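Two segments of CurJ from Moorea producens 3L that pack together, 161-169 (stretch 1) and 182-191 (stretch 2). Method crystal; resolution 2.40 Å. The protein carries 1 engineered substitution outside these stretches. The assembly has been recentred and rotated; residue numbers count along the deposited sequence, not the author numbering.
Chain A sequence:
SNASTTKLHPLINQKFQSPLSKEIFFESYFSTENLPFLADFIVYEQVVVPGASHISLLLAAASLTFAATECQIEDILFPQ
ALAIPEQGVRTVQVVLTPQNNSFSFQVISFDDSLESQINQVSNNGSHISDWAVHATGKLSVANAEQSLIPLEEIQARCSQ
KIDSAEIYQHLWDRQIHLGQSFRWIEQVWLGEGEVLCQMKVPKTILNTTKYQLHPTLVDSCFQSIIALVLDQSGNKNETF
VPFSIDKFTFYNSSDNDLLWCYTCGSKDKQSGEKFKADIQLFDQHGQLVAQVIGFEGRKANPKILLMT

Stretch 1, residues 161-169: KIDSAEIYQ
Stretch 2 (182-191) FRWIEQVWLG

A strand can hold a partner that changes from strand to helix if its bonding changes with it, and these two segments of CurJ illustrate the principle. Stretch 1 opens as a strand at Lys161-Ile162, turns at Asp163, whose OD1 caps the helix by accepting from Ala165 N (3.0 Å), and continues as helix 164-169. Strand 185-190 of stretch 2 runs antiparallel to the short strand, and the helix crosses it at 103°, the axes approaching to 8.7 Å. Together the stretches bury 700 Å².

Stretch 2 begins in loop. Arg183 (phi/psi -106/77) extends an m, t, t side chain along Tyr168, itself m with chi2 -49°. Arg183 CG lies 3.7 Å from the centroid of the Tyr168 ring, over its face, and the guanidinium stacks flat on the ring, planes at 25° and centres 4.5 Å apart. A long aliphatic stem ending in a planar cation suits an aromatic surface. Trp184 (-85/-29) points away.

Ile185 (-74/109) meets the helix with both backbone and side chain. Tyr168 OH donates to Ile185 O at 3.1 Å, so a largely buried ring still places its polar end on a backbone acceptor. The m, t side chain of Ile185 points toward the helix, where its CD1 comes 4.4 Å from CD1 of Ile167, also m, t. Ser164 (p), a small residue at the start of the helix, points toward the strand, its CB 3.5 Å from Ile185 O.

Glu186 (-92/-32) points away, but water 2 accepts from Ser164 N (2.6 Å) and donates weakly to Glu186 O (3.3 Å). At Gln187 (-143/153; m, t) the side-chain end returns to stretch 1, and OE1 accepts from Lys161 NZ at 2.6 Å. Lys161, t, t, t, p, is extended until its last turn.

Val188 (-142/130, chi1 t) lies across from Ile162, CA atoms 5.5 Å apart. Ile162 N donates to Val188 O (2.9 Å, 166°). The return path runs through water 1, which donates to Ile162 O (2.5 Å) and accepts from Val188 N (3.1 Å) and Lys161 NZ (2.7 Å). Branched side chains fill the shared face: Val188 CG1 packs on Ile162 CG1 at 3.8 Å, and Val188 CG2 reaches Ile167 CD1 at 4.2 Å.

Trp189 (-125/125; m, chi2 -91°) faces the other side with Lys161, its non-hydrogen-bonded partner, CA atoms 4.4 Å apart; Trp189 CD1 lies 3.9 Å from Lys161 CA. Leu190 (-98/143; m, t) completes the apolar contact, its CD1 3.7 Å from CD1 of Ile162 (p, t). Gly191 lies beyond reach.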

ATOM      1  N   LYS A 161     -45.772 -13.271  15.629  1.00 76.68           N
ATOM      2  CA  LYS A 161     -44.510 -13.987  15.756  1.00 86.07           C
ATOM      3  C   LYS A 161     -44.405 -15.096  14.715  1.00 74.10           C
ATOM      4  O   LYS A 161     -45.369 -15.817  14.452  1.00 83.98           O
ATOM      5  CB  LYS A 161     -44.367 -14.571  17.161  1.00 79.47           C
ATOM      6  CG  LYS A 161     -42.989 -15.143  17.434  1.00 84.04           C
ATOM      7  CD  LYS A 161     -42.808 -15.479  18.903  1.00 97.43           C
ATOM      8  CE  LYS A 161     -41.435 -16.075  19.171  1.00104.61           C
ATOM      9  NZ  LYS A 161     -40.348 -15.120  18.815  1.00102.90           N
ATOM     10  N   ILE A 162     -43.223 -15.221  14.106  1.00 71.67           N
ATOM     11  CA  ILE A 162     -42.947 -16.307  13.175  1.00 77.88           C
ATOM     12  C   ILE A 162     -41.529 -16.813  13.408  1.00 75.70           C
ATOM     13  O   ILE A 162     -40.665 -16.105  13.931  1.00 76.72           O
ATOM     14  CB  ILE A 162     -43.126 -15.887  11.697  1.00 79.76           C
ATOM     15  CG1 ILE A 162     -41.872 -15.203  11.172  1.00 70.61           C
ATOM     16  CG2 ILE A 162     -44.319 -14.958  11.543  1.00 84.27           C
ATOM     17  CD1 ILE A 162     -42.061 -14.609   9.799  1.00 73.02           C
ATOM     18  N   ASP A 163     -41.305 -18.065  13.012  1.00 76.71           N
ATOM     19  CA  ASP A 163     -40.054 -18.752  13.298  1.00 78.95           C
ATOM     20  C   ASP A 163     -38.963 -18.267  12.359  1.00 75.41           C
ATOM     21  O   ASP A 163     -39.162 -18.195  11.142  1.00 73.34           O
ATOM     22  CB  ASP A 163     -40.236 -20.263  13.156  1.00 90.47           C
ATOM     23  CG  ASP A 163     -39.047 -21.053  13.681  1.00 95.08           C
ATOM     24  OD1 ASP A 163     -37.965 -20.466  13.893  1.00 89.60           O
ATOM     25  OD2 ASP A 163     -39.194 -22.281  13.860  1.00107.28           O
ATOM     26  N   SER A 164     -37.806 -17.938  12.926  1.00 71.49           N
ATOM     27  CA  SER A 164     -36.694 -17.492  12.103  1.00 66.36           C
ATOM     28  C   SER A 164     -36.290 -18.541  11.079  1.00 64.31           C
ATOM     29  O   SER A 164     -35.737 -18.189  10.028  1.00 57.96           O
ATOM     30  CB  SER A 164     -35.504 -17.137  12.993  1.00 59.65           C
ATOM     31  OG  SER A 164     -35.172 -18.227  13.833  1.00 78.54           O
ATOM     32  N   ALA A 165     -36.579 -19.816  11.348  1.00 57.60           N
ATOM     33  CA  ALA A 165     -36.160 -20.872  10.434  1.00 61.90           C
ATOM     34  C   ALA A 165     -36.759 -20.670   9.054  1.00 55.41           C
ATOM     35  O   ALA A 165     -36.103 -20.955   8.042  1.00 64.47           O
ATOM     36  CB  ALA A 165     -36.558 -22.238  10.998  1.00 63.27           C
ATOM     37  N   GLU A 166     -37.973 -20.117   8.995  1.00 60.02           N
ATOM     38  CA  GLU A 166     -38.618 -19.860   7.714  1.00 60.66           C
ATOM     39  C   GLU A 166     -37.741 -18.985   6.833  1.00 63.51           C
ATOM     40  O   GLU A 166     -37.658 -19.198   5.618  1.00 68.28           O
ATOM     41  CB  GLU A 166     -39.978 -19.201   7.934  1.00 64.06           C
ATOM     42  CG  GLU A 166     -41.059 -20.146   8.425  1.00 83.59           C
ATOM     43  CD  GLU A 166     -42.441 -19.524   8.348  1.00105.77           C
ATOM     44  OE1 GLU A 166     -43.059 -19.303   9.414  1.00116.40           O
ATOM     45  OE2 GLU A 166     -42.905 -19.245   7.221  1.00118.85           O
ATOM     46  N   ILE A 167     -37.058 -18.005   7.426  1.00 56.73           N
ATOM     47  CA  ILE A 167     -36.175 -17.174   6.620  1.00 59.28           C
ATOM     48  C   ILE A 167     -34.998 -17.997   6.123  1.00 58.82           C
ATOM     49  O   ILE A 167     -34.727 -18.062   4.916  1.00 55.30           O
ATOM     50  CB  ILE A 167     -35.710 -15.947   7.422  1.00 56.17           C
ATOM     51  CG1 ILE A 167     -36.870 -14.974   7.634  1.00 57.06           C
ATOM     52  CG2 ILE A 167     -34.533 -15.265   6.724  1.00 46.64           C
ATOM     53  CD1 ILE A 167     -36.470 -13.720   8.385  1.00 56.19           C
ATOM     54  N   TYR A 168     -34.342 -18.722   7.031  1.00 57.09           N
ATOM     55  CA  TYR A 168     -33.147 -19.438   6.609  1.00 59.03           C
ATOM     56  C   TYR A 168     -33.521 -20.543   5.641  1.00 56.80           C
ATOM     57  O   TYR A 168     -32.866 -20.729   4.607  1.00 52.03           O
ATOM     58  CB  TYR A 168     -32.424 -20.004   7.827  1.00 54.92           C
ATOM     59  CG  TYR A 168     -31.989 -18.941   8.816  1.00 54.86           C
ATOM     60  CD1 TYR A 168     -31.316 -17.808   8.394  1.00 43.70           C
ATOM     61  CD2 TYR A 168     -32.279 -19.067  10.173  1.00 55.21           C
ATOM     62  CE1 TYR A 168     -30.927 -16.834   9.295  1.00 60.17           C
ATOM     63  CE2 TYR A 168     -31.897 -18.105  11.081  1.00 56.15           C
ATOM     64  CZ  TYR A 168     -31.219 -16.988  10.638  1.00 65.87           C
ATOM     65  OH  TYR A 168     -30.835 -16.023  11.542  1.00 69.89           O
ATOM     66  N   GLN A 169     -34.661 -21.183   5.889  1.00 53.11           N
ATOM     67  CA  GLN A 169     -35.133 -22.213   4.979  1.00 60.18           C
ATOM     68  C   GLN A 169     -35.432 -21.615   3.617  1.00 62.50           C
ATOM     69  O   GLN A 169     -35.040 -22.182   2.586  1.00 57.00           O
ATOM     70  CB  GLN A 169     -36.373 -22.894   5.552  1.00 52.96           C
ATOM     71  CG  GLN A 169     -36.893 -24.017   4.681  1.00 59.63           C
ATOM     72  CD  GLN A 169     -35.947 -25.202   4.667  1.00 67.60           C
ATOM     73  OE1 GLN A 169     -35.648 -25.773   5.714  1.00 77.45           O
ATOM     74  NE2 GLN A 169     -35.476 -25.581   3.483  1.00 73.31           N
ATOM     75  N   PHE A 182     -23.675 -16.216  10.038  1.00 47.72           N
ATOM     76  CA  PHE A 182     -24.580 -15.337   9.306  1.00 52.56           C
ATOM     77  C   PHE A 182     -26.015 -15.397   9.824  1.00 53.43           C
ATOM     78  O   PHE A 182     -26.895 -14.749   9.248  1.00 53.48           O
ATOM     79  CB  PHE A 182     -24.550 -15.667   7.802  1.00 52.26           C
ATOM     80  CG  PHE A 182     -23.493 -14.918   7.041  1.00 59.08           C
ATOM     81  CD1 PHE A 182     -23.756 -13.659   6.516  1.00 59.71           C
ATOM     82  CD2 PHE A 182     -22.233 -15.459   6.859  1.00 60.25           C
ATOM     83  CE1 PHE A 182     -22.775 -12.948   5.823  1.00 53.19           C
ATOM     84  CE2 PHE A 182     -21.251 -14.757   6.164  1.00 57.06           C
ATOM     85  CZ  PHE A 182     -21.522 -13.499   5.650  1.00 51.39           C
ATOM     86  N   ARG A 183     -26.273 -16.147  10.895  1.00 47.85           N
ATOM     87  CA  ARG A 183     -27.626 -16.330  11.421  1.00 48.99           C
ATOM     88  C   ARG A 183     -27.768 -15.514  12.703  1.00 56.38           C
ATOM     89  O   ARG A 183     -27.725 -16.043  13.812  1.00 59.40           O
ATOM     90  CB  ARG A 183     -27.926 -17.819  11.640  1.00 55.75           C
ATOM     91  CG  ARG A 183     -27.970 -18.614  10.331  1.00 51.59           C
ATOM     92  CD  ARG A 183     -28.307 -20.080  10.531  1.00 55.94           C
ATOM     93  NE  ARG A 183     -28.346 -20.768   9.247  1.00 50.15           N
ATOM     94  CZ  ARG A 183     -29.243 -21.693   8.913  1.00 58.67           C
ATOM     95  NH1 ARG A 183     -29.204 -22.249   7.704  1.00 50.20           N
ATOM     96  NH2 ARG A 183     -30.199 -22.033   9.769  1.00 51.82           N
ATOM     97  N   TRP A 184     -27.938 -14.203  12.532  1.00 52.15           N
ATOM     98  CA  TRP A 184     -28.105 -13.267  13.636  1.00 50.61           C
ATOM     99  C   TRP A 184     -29.548 -13.161  14.105  1.00 48.07           C
ATOM    100  O   TRP A 184     -29.790 -12.859  15.282  1.00 48.92           O
ATOM    101  CB  TRP A 184     -27.630 -11.864  13.224  1.00 57.27           C
ATOM    102  CG  TRP A 184     -26.142 -11.636  13.224  1.00 50.19           C
ATOM    103  CD1 TRP A 184     -25.217 -12.227  12.414  1.00 45.43           C
ATOM    104  CD2 TRP A 184     -25.415 -10.739  14.075  1.00 47.06           C
ATOM    105  NE1 TRP A 184     -23.961 -11.757  12.708  1.00 51.28           N
ATOM    106  CE2 TRP A 184     -24.054 -10.843  13.726  1.00 56.49           C
ATOM    107  CE3 TRP A 184     -25.783  -9.861  15.101  1.00 48.44           C
ATOM    108  CZ2 TRP A 184     -23.058 -10.101  14.365  1.00 49.62           C
ATOM    109  CZ3 TRP A 184     -24.791  -9.125  15.739  1.00 50.34           C
ATOM    110  CH2 TRP A 184     -23.448  -9.251  15.367  1.00 61.87           C
ATOM    111  N   ILE A 185     -30.510 -13.373  13.211  1.00 45.30           N
ATOM    112  CA  ILE A 185     -31.917 -13.144  13.523  1.00 65.71           C
ATOM    113  C   ILE A 185     -32.422 -14.264  14.427  1.00 66.99           C
ATOM    114  O   ILE A 185     -32.574 -15.409  13.996  1.00 66.13           O
ATOM    115  CB  ILE A 185     -32.763 -13.022  12.251  1.00 55.77           C
ATOM    116  CG1 ILE A 185     -32.250 -11.840  11.414  1.00 51.18           C
ATOM    117  CG2 ILE A 185     -34.235 -12.887  12.602  1.00 57.70           C
ATOM    118  CD1 ILE A 185     -32.977 -11.599  10.124  1.00 57.37           C
ATOM    119  N   GLU A 186     -32.675 -13.933  15.692  1.00 77.07           N
ATOM    120  CA  GLU A 186     -33.220 -14.891  16.641  1.00 80.48           C
ATOM    121  C   GLU A 186     -34.739 -14.870  16.692  1.00 78.32           C
ATOM    122  O   GLU A 186     -35.352 -15.917  16.927  1.00 80.65           O
ATOM    123  CB  GLU A 186     -32.679 -14.625  18.048  1.00 95.43           C
ATOM    124  CG  GLU A 186     -31.204 -14.925  18.224  1.00113.60           C
ATOM    125  CD  GLU A 186     -30.971 -16.217  18.979  1.00136.89           C
ATOM    126  OE1 GLU A 186     -31.322 -16.274  20.179  1.00143.24           O
ATOM    127  OE2 GLU A 186     -30.446 -17.177  18.376  1.00150.22           O
ATOM    128  N   GLN A 187     -35.375 -13.717  16.477  1.00 74.99           N
ATOM    129  CA  GLN A 187     -36.829 -13.679  16.585  1.00 68.89           C
ATOM    130  C   GLN A 187     -37.402 -12.752  15.527  1.00 63.61           C
ATOM    131  O   GLN A 187     -36.736 -11.815  15.081  1.00 64.00           O
ATOM    132  CB  GLN A 187     -37.269 -13.231  17.982  1.00 70.68           C
ATOM    133  CG  GLN A 187     -37.156 -14.317  19.025  1.00 79.96           C
ATOM    134  CD  GLN A 187     -37.774 -13.910  20.341  1.00 94.90           C
ATOM    135  OE1 GLN A 187     -38.802 -14.448  20.756  1.00 98.90           O
ATOM    136  NE2 GLN A 187     -37.157 -12.937  21.001  1.00 99.07           N
ATOM    137  N   VAL A 188     -38.645 -13.016  15.126  1.00 58.16           N
ATOM    138  CA  VAL A 188     -39.259 -12.280  14.022  1.00 60.81           C
ATOM    139  C   VAL A 188     -40.727 -12.024  14.328  1.00 66.94           C
ATOM    140  O   VAL A 188     -41.470 -12.948  14.676  1.00 76.80           O
ATOM    141  CB  VAL A 188     -39.110 -13.030  12.686  1.00 61.78           C
ATOM    142  CG1 VAL A 188     -39.666 -12.191  11.533  1.00 54.70           C
ATOM    143  CG2 VAL A 188     -37.648 -13.366  12.439  1.00 48.44           C
ATOM    144  N   TRP A 189     -41.147 -10.770  14.168  1.00 59.62           N
ATOM    145  CA  TRP A 189     -42.536 -10.362  14.328  1.00 67.20           C
ATOM    146  C   TRP A 189     -42.984  -9.669  13.054  1.00 66.18           C
ATOM    147  O   TRP A 189     -42.351  -8.702  12.616  1.00 69.45           O
ATOM    148  CB  TRP A 189     -42.707  -9.423  15.521  1.00 73.57           C
ATOM    149  CG  TRP A 189     -42.488 -10.092  16.819  1.00 78.45           C
ATOM    150  CD1 TRP A 189     -43.423 -10.705  17.595  1.00 82.00           C
ATOM    151  CD2 TRP A 189     -41.245 -10.209  17.514  1.00 80.80           C
ATOM    152  NE1 TRP A 189     -42.838 -11.207  18.731  1.00 83.97           N
ATOM    153  CE2 TRP A 189     -41.500 -10.913  18.706  1.00 83.36           C
ATOM    154  CE3 TRP A 189     -39.940  -9.788  17.241  1.00 76.83           C
ATOM    155  CZ2 TRP A 189     -40.498 -11.208  19.626  1.00 85.62           C
ATOM    156  CZ3 TRP A 189     -38.946 -10.080  18.155  1.00 84.20           C
ATOM    157  CH2 TRP A 189     -39.230 -10.784  19.335  1.00 87.86           C
ATOM    158  N   LEU A 190     -44.063 -10.161  12.464  1.00 58.00           N
ATOM    159  CA  LEU A 190     -44.606  -9.589  11.244  1.00 70.14           C
ATOM    160  C   LEU A 190     -45.760  -8.652  11.569  1.00 81.02           C
ATOM    161  O   LEU A 190     -46.549  -8.913  12.489  1.00 85.32           O
ATOM    162  CB  LEU A 190     -45.092 -10.676  10.283  1.00 71.57           C
ATOM    163  CG  LEU A 190     -44.071 -11.350   9.372  1.00 69.28           C
ATOM    164  CD1 LEU A 190     -44.769 -12.402   8.531  1.00 70.27           C
ATOM    165  CD2 LEU A 190     -43.384 -10.327   8.475  1.00 69.06           C
ATOM    166  N   GLY A 191     -45.838  -7.561  10.808  1.00 79.18           N
ATOM    167  CA  GLY A 191     -46.953  -6.644  10.791  1.00 84.38           C
ATOM    168  C   GLY A 191     -47.472  -6.491   9.373  1.00 89.51           C
ATOM    169  O   GLY A 191     -47.295  -7.365   8.519  1.00 89.15           O
TER
HETATM  170  O   HOH W   1     -39.736 -15.687  16.202  1.00 59.13           O
HETATM  171  O   HOH W   2     -37.816 -17.669  15.516  1.00102.86           O